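Local coordinates for protein putative transcriptional regulator (Streptomyces coelicolor, PDB 2ZB9) that probably binds regulatory DNA through a helix-turn-helix motif and controls transcription, as a TetR-family regulator of Streptomyces, at the interface of chains A and B. Numbering follows the deposited sequence. Chains: chain A/B, Putative transcriptional regulator.

Contact 1 and contact 2 lie about 12 Å apart, measured between the centres of their C-alpha atoms, and are neighbouring patches of one two-fold symmetric interface. Helix 163-179 of both chains runs through each. Contact 1 adds helix 126-153 of chain A, the loop after helix 163-179 of chain B and, through Phe189, the start of its helix 187-199; contact 2 uses more of that helix, from chain A. Asp168, Ala173, Arg177 and Phe189 recur with the chains exchanged, though Arg177 takes a different side-chain course in each copy. Such pairing of C-terminal helices is typical of TetR-family dimers and would fix the spacing of the two DNA-binding domains.

Contact 1: the interface of chains A and B. Residues chain A 141, 168, 172, 175; chain B 172-173, 176-177, 182-183, 189.
A:Asp168, on helix 163-179 of chain A, points its carboxylate into the opposite helix 163-179 of chain B, where B:His176 and B:Arg177 each donate to one of its oxygens. This is a polar patch of a two-fold helix-to-helix interface of the kind seen in TetR-family dimers. B:His176 has CG anti to its backbone N (chi1 -178°), which swings the imidazole over to chain A. Its ND1 donates to A:Asp168 OD1 at 2.6 Å, in the ring plane and nearly along the C-O axis. A:Gly172 packs bare backbone on one imidazole face, with CA 3.4 Å from CG of B:His176, while A:Tyr175 offers its ring atom CD2 to NE2 of B:His176 at 3.4 Å. B:Arg177 extends from CG to NE, and its side chain crosses that of A:Asp168 at about a right angle. Its NE meets A:Asp168 OD2 from above the carboxylate plane, 2.5 Å away, in a salt bridge. The guanidinium of B:Arg177 is held flat between B:Glu183 CB on one face and B:Phe189 CD1 on the other. From the opposite face of the carboxylate comes A:Arg141 NH1 to the same OD2, and NH2 pairs with OD1, although that second bond is modelled too short to be trusted in length. Three cationic or potentially cationic groups thus surround one aspartate, which would favour its charged form. The far flank of A:Arg141 is looser. B:Glu183 CG stands 3.7 Å from A:Arg141 NH1, and B:Asp182 is reached through solvent: water 1 lies 2.7 Å from A:Arg141 NE, in the guanidinium plane, and 2.9 Å from B:Asp182 OD2.

Contact 2: the interface of chains A and B. Residues chain A 169, 173, 177, 189, 192-193, 196; chain B 165, 168-169.
Two-fold helix packing of the kind that joins TetR-family dimers brings B:Val165, B:Asp168 and B:Gln169 of helix 163-179 against helices 163-179 and 187-199 of chain A, and ties the C-terminal domains together in the assembly. The two Gln169 side chains trade bonds: B:Gln169 NE2 donates to the backbone A:Gln169 O at 3.0 Å, and A:Gln169 NE2 returns the same bond to B:Gln169 O. Each donor is tilted from the carbonyl plane it meets. B:Gln169 NE2 has a second acceptor, A:Leu193 O, which it reaches in the carbonyl plane on a lone pair, 3.0 Å away. At the other end of the amide, B:Gln169 OE1 takes a fairly straight bond from A:Asn196 ND2 (3.1 Å), with the two amide planes 37° apart. Three bonds across the interface therefore fix which way round this amide sits. Beside this amide the packing is apolar. A:Leu193 sets its CD2 branch against B:Gln169 CG at 3.5 Å and against B:Val165 CG1. The valine lies against helix 187-199: with CG1 anti to its backbone N (chi1 177°), CG1 is turned toward A:Leu193 and A:Asn196, and CG2 toward A:Ala192 CB, 3.9 Å away. Farther along, A:Arg177 grips B:Asp168 side-on, both NE and NH2 reaching the one oxygen OD2. NH2 comes in nearly along the C-O axis at 2.7 Å, whereas NE arrives from above the carboxylate plane. A bend at chi3 (-82°) brings both nitrogens round to this oxygen, and A:Phe189 CD1 lies over the centre of the guanidinium on one face, 3.3 Å above its plane.

Contact 1: the interface of chains A and B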
ATOM      1  N   ARG A 141       3.561  11.391   6.490  1.00 26.78           N
ATOM      2  CA  ARG A 141       4.373  10.556   7.368  1.00 27.39           C
ATOM      3  C   ARG A 141       4.990  11.323   8.518  1.00 27.13           C
ATOM      4  O   ARG A 141       4.967  10.861   9.656  1.00 28.07           O
ATOM      5  CB  ARG A 141       5.510   9.901   6.598  1.00 27.03           C
ATOM      6  CG  ARG A 141       5.128   8.655   5.869  1.00 31.46           C
ATOM      7  CD  ARG A 141       6.376   7.843   5.600  1.00 33.90           C
ATOM      8  NE  ARG A 141       6.027   6.576   4.996  1.00 38.39           N
ATOM      9  CZ  ARG A 141       6.203   5.395   5.568  1.00 35.25           C
ATOM     10  NH1 ARG A 141       6.740   5.299   6.780  1.00 33.84           N
ATOM     11  NH2 ARG A 141       5.823   4.310   4.917  1.00 37.46           N
ATOM     12  N   ASP A 168       3.611   2.457   8.887  1.00 25.18           N
ATOM     13  CA  ASP A 168       3.256   1.445   7.897  1.00 24.97           C
ATOM     14  C   ASP A 168       2.300   0.395   8.436  1.00 25.09           C
ATOM     15  O   ASP A 168       1.585  -0.246   7.670  1.00 26.39           O
ATOM     16  CB  ASP A 168       4.519   0.763   7.376  1.00 28.11           C
ATOM     17  CG  ASP A 168       5.397   1.712   6.591  1.00 33.45           C
ATOM     18  OD1 ASP A 168       4.973   2.135   5.488  1.00 30.97           O
ATOM     19  OD2 ASP A 168       6.496   2.042   7.084  1.00 33.58           O
ATOM     20  N   GLY A 172      -0.363   2.430   6.433  1.00 24.84           N
ATOM     21  CA  GLY A 172       0.077   1.546   5.365  1.00 25.43           C
ATOM     22  C   GLY A 172      -0.846   0.349   5.205  1.00 25.62           C
ATOM     23  O   GLY A 172      -1.131  -0.076   4.085  1.00 24.92           O
ATOM     24  N   TYR A 175      -3.956   1.567   3.411  1.00 27.54           N
ATOM     25  CA  TYR A 175      -3.660   1.766   1.999  1.00 30.11           C
ATOM     26  C   TYR A 175      -3.622   0.415   1.296  1.00 30.90           C
ATOM     27  O   TYR A 175      -4.151   0.257   0.195  1.00 31.64           O
ATOM     28  CB  TYR A 175      -2.299   2.448   1.818  1.00 31.92           C
ATOM     29  CG  TYR A 175      -2.306   3.958   1.953  1.00 32.15           C
ATOM     30  CD1 TYR A 175      -2.990   4.755   1.040  1.00 34.40           C
ATOM     31  CD2 TYR A 175      -1.609   4.589   2.985  1.00 35.84           C
ATOM     32  CE1 TYR A 175      -2.984   6.149   1.150  1.00 35.11           C
ATOM     33  CE2 TYR A 175      -1.595   5.982   3.106  1.00 33.27           C
ATOM     34  CZ  TYR A 175      -2.288   6.754   2.183  1.00 35.10           C
ATOM     35  OH  TYR A 175      -2.294   8.128   2.301  1.00 34.91           O
TER
ATOM     36  N   GLY B 172       1.142  -6.319   4.426  1.00 26.36           N
ATOM     37  CA  GLY B 172       0.594  -5.071   3.915  1.00 27.42           C
ATOM     38  C   GLY B 172       1.555  -3.908   4.114  1.00 26.66           C
ATOM     39  O   GLY B 172       1.730  -3.080   3.227  1.00 27.40           O
ATOM     40  N   ALA B 173       2.177  -3.852   5.287  1.00 26.57           N
ATOM     41  CA  ALA B 173       3.127  -2.800   5.611  1.00 27.39           C
ATOM     42  C   ALA B 173       4.308  -2.830   4.650  1.00 27.26           C
ATOM     43  O   ALA B 173       4.783  -1.783   4.217  1.00 27.72           O
ATOM     44  CB  ALA B 173       3.619  -2.959   7.048  1.00 26.32           C
ATOM     45  N   HIS B 176       3.262  -1.537   1.324  1.00 28.31           N
ATOM     46  CA  HIS B 176       3.154  -0.089   1.394  1.00 28.12           C
ATOM     47  C   HIS B 176       4.484   0.630   1.165  1.00 27.44           C
ATOM     48  O   HIS B 176       4.550   1.571   0.375  1.00 25.62           O
ATOM     49  CB  HIS B 176       2.556   0.329   2.739  1.00 26.90           C
ATOM     50  CG  HIS B 176       2.362   1.803   2.872  1.00 26.17           C
ATOM     51  ND1 HIS B 176       3.088   2.572   3.755  1.00 28.83           N
ATOM     52  CD2 HIS B 176       1.529   2.654   2.227  1.00 26.87           C
ATOM     53  CE1 HIS B 176       2.707   3.834   3.652  1.00 28.37           C
ATOM     54  NE2 HIS B 176       1.763   3.910   2.732  1.00 28.61           N
ATOM     55  N   ARG B 177       5.537   0.204   1.860  1.00 28.20           N
ATOM     56  CA  ARG B 177       6.840   0.840   1.679  1.00 29.01           C
ATOM     57  C   ARG B 177       7.365   0.627   0.272  1.00 30.82           C
ATOM     58  O   ARG B 177       8.126   1.447  -0.243  1.00 31.42           O
ATOM     59  CB  ARG B 177       7.862   0.317   2.686  1.00 27.66           C
ATOM     60  CG  ARG B 177       7.670   0.880   4.073  1.00 29.13           C
ATOM     61  CD  ARG B 177       8.948   0.803   4.883  1.00 28.47           C
ATOM     62  NE  ARG B 177       8.787   1.501   6.152  1.00 26.21           N
ATOM     63  CZ  ARG B 177       9.757   1.682   7.039  1.00 26.93           C
ATOM     64  NH1 ARG B 177      10.978   1.215   6.803  1.00 20.85           N
ATOM     65  NH2 ARG B 177       9.499   2.334   8.166  1.00 24.25           N
ATOM     66  N   ASP B 182       9.071   5.979   0.735  1.00 35.40           N
ATOM     67  CA  ASP B 182       9.582   7.110   1.512  1.00 36.12           C
ATOM     68  C   ASP B 182      10.620   6.562   2.493  1.00 36.15           C
ATOM     69  O   ASP B 182      11.526   7.280   2.926  1.00 36.62           O
ATOM     70  CB  ASP B 182       8.460   7.789   2.310  1.00 38.65           C
ATOM     71  CG  ASP B 182       7.587   8.699   1.453  1.00 41.61           C
ATOM     72  OD1 ASP B 182       8.137   9.617   0.806  1.00 44.09           O
ATOM     73  OD2 ASP B 182       6.353   8.499   1.436  1.00 41.38           O
ATOM     74  N   GLU B 183      10.470   5.282   2.834  1.00 34.49           N
ATOM     75  CA  GLU B 183      11.362   4.592   3.767  1.00 34.03           C
ATOM     76  C   GLU B 183      11.822   3.266   3.164  1.00 32.68           C
ATOM     77  O   GLU B 183      11.107   2.652   2.368  1.00 31.92           O
ATOM     78  CB  GLU B 183      10.641   4.337   5.097  1.00 34.78           C
ATOM     79  CG  GLU B 183      10.320   5.592   5.902  1.00 36.13           C
ATOM     80  CD  GLU B 183      11.565   6.338   6.351  1.00 39.88           C
ATOM     81  OE1 GLU B 183      12.652   5.721   6.391  1.00 42.64           O
ATOM     82  OE2 GLU B 183      11.460   7.540   6.677  1.00 40.41           O
ATOM     83  N   PHE B 189      13.421  -3.318   9.508  1.00 31.30           N
ATOM     84  CA  PHE B 189      12.014  -3.015   9.282  1.00 30.50           C
ATOM     85  C   PHE B 189      11.179  -4.278   9.505  1.00 30.27           C
ATOM     86  O   PHE B 189      10.233  -4.282  10.298  1.00 27.87           O
ATOM     87  CB  PHE B 189      11.845  -2.485   7.848  1.00 28.40           C
ATOM     88  CG  PHE B 189      10.412  -2.344   7.398  1.00 30.12           C
ATOM     89  CD1 PHE B 189       9.504  -1.587   8.129  1.00 27.79           C
ATOM     90  CD2 PHE B 189       9.988  -2.939   6.215  1.00 29.74           C
ATOM     91  CE1 PHE B 189       8.185  -1.425   7.687  1.00 27.22           C
ATOM     92  CE2 PHE B 189       8.671  -2.785   5.762  1.00 30.18           C
ATOM     93  CZ  PHE B 189       7.772  -2.024   6.502  1.00 27.76           C
TER
HETATM   94  O   HOH W   1       5.238   6.031   2.424  1.00 30.88           O

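Contact 2: the interface of chains A and B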
ATOM      1  N   GLN A 169       2.287   0.210   9.752  1.00 24.42           N
ATOM      2  CA  GLN A 169       1.397  -0.780  10.342  1.00 27.25           C
ATOM      3  C   GLN A 169       0.018  -0.229  10.665  1.00 27.03           C
ATOM      4  O   GLN A 169      -0.864  -0.962  11.115  1.00 26.94           O
ATOM      5  CB  GLN A 169       2.049  -1.402  11.579  1.00 27.11           C
ATOM      6  CG  GLN A 169       3.242  -2.278  11.207  1.00 24.34           C
ATOM      7  CD  GLN A 169       3.842  -2.991  12.397  1.00 24.33           C
ATOM      8  OE1 GLN A 169       4.454  -2.372  13.258  1.00 23.96           O
ATOM      9  NE2 GLN A 169       3.662  -4.302  12.450  1.00 22.74           N
ATOM     10  N   ALA A 173      -1.304  -0.196   6.333  1.00 26.08           N
ATOM     11  CA  ALA A 173      -2.218  -1.343   6.346  1.00 27.67           C
ATOM     12  C   ALA A 173      -3.534  -0.976   5.671  1.00 28.00           C
ATOM     13  O   ALA A 173      -4.129  -1.793   4.972  1.00 30.58           O
ATOM     14  CB  ALA A 173      -2.486  -1.790   7.788  1.00 24.20           C
ATOM     15  N   ARG A 177      -5.106  -2.502   2.100  1.00 28.22           N
ATOM     16  CA  ARG A 177      -6.413  -3.114   1.931  1.00 31.18           C
ATOM     17  C   ARG A 177      -7.206  -2.308   0.899  1.00 31.31           C
ATOM     18  O   ARG A 177      -8.061  -2.855   0.203  1.00 31.16           O
ATOM     19  CB  ARG A 177      -7.152  -3.197   3.273  1.00 28.99           C
ATOM     20  CG  ARG A 177      -8.335  -4.145   3.249  1.00 35.18           C
ATOM     21  CD  ARG A 177      -8.943  -4.395   4.637  1.00 32.69           C
ATOM     22  NE  ARG A 177      -8.230  -5.408   5.421  1.00 31.07           N
ATOM     23  CZ  ARG A 177      -8.762  -6.046   6.463  1.00 30.07           C
ATOM     24  NH1 ARG A 177     -10.005  -5.776   6.836  1.00 27.88           N
ATOM     25  NH2 ARG A 177      -8.060  -6.950   7.136  1.00 27.15           N
ATOM     26  N   PHE A 189     -11.990  -2.810  11.367  1.00 30.34           N
ATOM     27  CA  PHE A 189     -10.643  -2.944  10.848  1.00 31.78           C
ATOM     28  C   PHE A 189      -9.764  -1.873  11.496  1.00 30.59           C
ATOM     29  O   PHE A 189      -8.710  -2.168  12.060  1.00 31.42           O
ATOM     30  CB  PHE A 189     -10.666  -2.782   9.327  1.00 29.78           C
ATOM     31  CG  PHE A 189      -9.310  -2.666   8.702  1.00 29.83           C
ATOM     32  CD1 PHE A 189      -8.348  -3.646   8.901  1.00 28.99           C
ATOM     33  CD2 PHE A 189      -9.003  -1.580   7.888  1.00 30.72           C
ATOM     34  CE1 PHE A 189      -7.096  -3.549   8.297  1.00 29.54           C
ATOM     35  CE2 PHE A 189      -7.754  -1.471   7.278  1.00 28.82           C
ATOM     36  CZ  PHE A 189      -6.800  -2.461   7.484  1.00 29.62           C
ATOM     37  N   ALA A 192      -9.134  -2.455  15.211  1.00 25.41           N
ATOM     38  CA  ALA A 192      -8.232  -3.589  15.412  1.00 27.23           C
ATOM     39  C   ALA A 192      -6.773  -3.223  15.124  1.00 26.45           C
ATOM     40  O   ALA A 192      -5.858  -3.723  15.779  1.00 27.12           O
ATOM     41  CB  ALA A 192      -8.662  -4.770  14.531  1.00 26.50           C
ATOM     42  N   LEU A 193      -6.556  -2.355  14.142  1.00 26.33           N
ATOM     43  CA  LEU A 193      -5.200  -1.939  13.794  1.00 27.61           C
ATOM     44  C   LEU A 193      -4.515  -1.309  14.998  1.00 26.50           C
ATOM     45  O   LEU A 193      -3.360  -1.600  15.285  1.00 26.42           O
ATOM     46  CB  LEU A 193      -5.214  -0.922  12.652  1.00 27.33           C
ATOM     47  CG  LEU A 193      -5.641  -1.370  11.254  1.00 30.40           C
ATOM     48  CD1 LEU A 193      -5.609  -0.146  10.326  1.00 30.15           C
ATOM     49  CD2 LEU A 193      -4.704  -2.457  10.732  1.00 30.33           C
ATOM     50  N   ASN A 196      -4.279  -3.957  18.241  1.00 28.95           N
ATOM     51  CA  ASN A 196      -3.257  -4.979  18.010  1.00 28.11           C
ATOM     52  C   ASN A 196      -1.874  -4.434  18.313  1.00 28.07           C
ATOM     53  O   ASN A 196      -1.075  -5.060  19.006  1.00 29.41           O
ATOM     54  CB  ASN A 196      -3.267  -5.454  16.558  1.00 26.79           C
ATOM     55  CG  ASN A 196      -4.458  -6.319  16.232  1.00 30.43           C
ATOM     56  OD1 ASN A 196      -5.099  -6.872  17.122  1.00 30.95           O
ATOM     57  ND2 ASN A 196      -4.746  -6.465  14.942  1.00 27.96           N
TER
ATOM     58  N   VAL B 165      -6.481  -9.031   9.847  1.00 31.74           N
ATOM     59  CA  VAL B 165      -5.966  -7.693  10.125  1.00 30.82           C
ATOM     60  C   VAL B 165      -4.443  -7.775  10.218  1.00 31.33           C
ATOM     61  O   VAL B 165      -3.732  -6.896   9.728  1.00 32.67           O
ATOM     62  CB  VAL B 165      -6.528  -7.127  11.443  1.00 30.72           C
ATOM     63  CG1 VAL B 165      -5.899  -5.755  11.741  1.00 29.31           C
ATOM     64  CG2 VAL B 165      -8.041  -6.997  11.339  1.00 29.33           C
ATOM     65  N   ASP B 168      -2.444  -7.496   6.950  1.00 27.22           N
ATOM     66  CA  ASP B 168      -2.242  -6.139   6.458  1.00 30.08           C
ATOM     67  C   ASP B 168      -1.180  -5.383   7.261  1.00 29.47           C
ATOM     68  O   ASP B 168      -0.481  -4.523   6.725  1.00 29.74           O
ATOM     69  CB  ASP B 168      -3.565  -5.371   6.481  1.00 28.49           C
ATOM     70  CG  ASP B 168      -4.591  -5.972   5.550  1.00 32.16           C
ATOM     71  OD1 ASP B 168      -4.341  -5.983   4.323  1.00 34.93           O
ATOM     72  OD2 ASP B 168      -5.642  -6.444   6.037  1.00 34.46           O
ATOM     73  N   GLN B 169      -1.050  -5.717   8.541  1.00 29.43           N
ATOM     74  CA  GLN B 169      -0.073  -5.060   9.402  1.00 28.47           C
ATOM     75  C   GLN B 169       1.310  -5.681   9.301  1.00 28.50           C
ATOM     76  O   GLN B 169       2.268  -5.205   9.909  1.00 29.87           O
ATOM     77  CB  GLN B 169      -0.548  -5.097  10.847  1.00 26.08           C
ATOM     78  CG  GLN B 169      -1.744  -4.216  11.094  1.00 28.22           C
ATOM     79  CD  GLN B 169      -2.098  -4.128  12.558  1.00 28.59           C
ATOM     80  OE1 GLN B 169      -2.590  -5.092  13.149  1.00 29.30           O
ATOM     81  NE2 GLN B 169      -1.845  -2.972  13.157  1.00 25.90           N
TER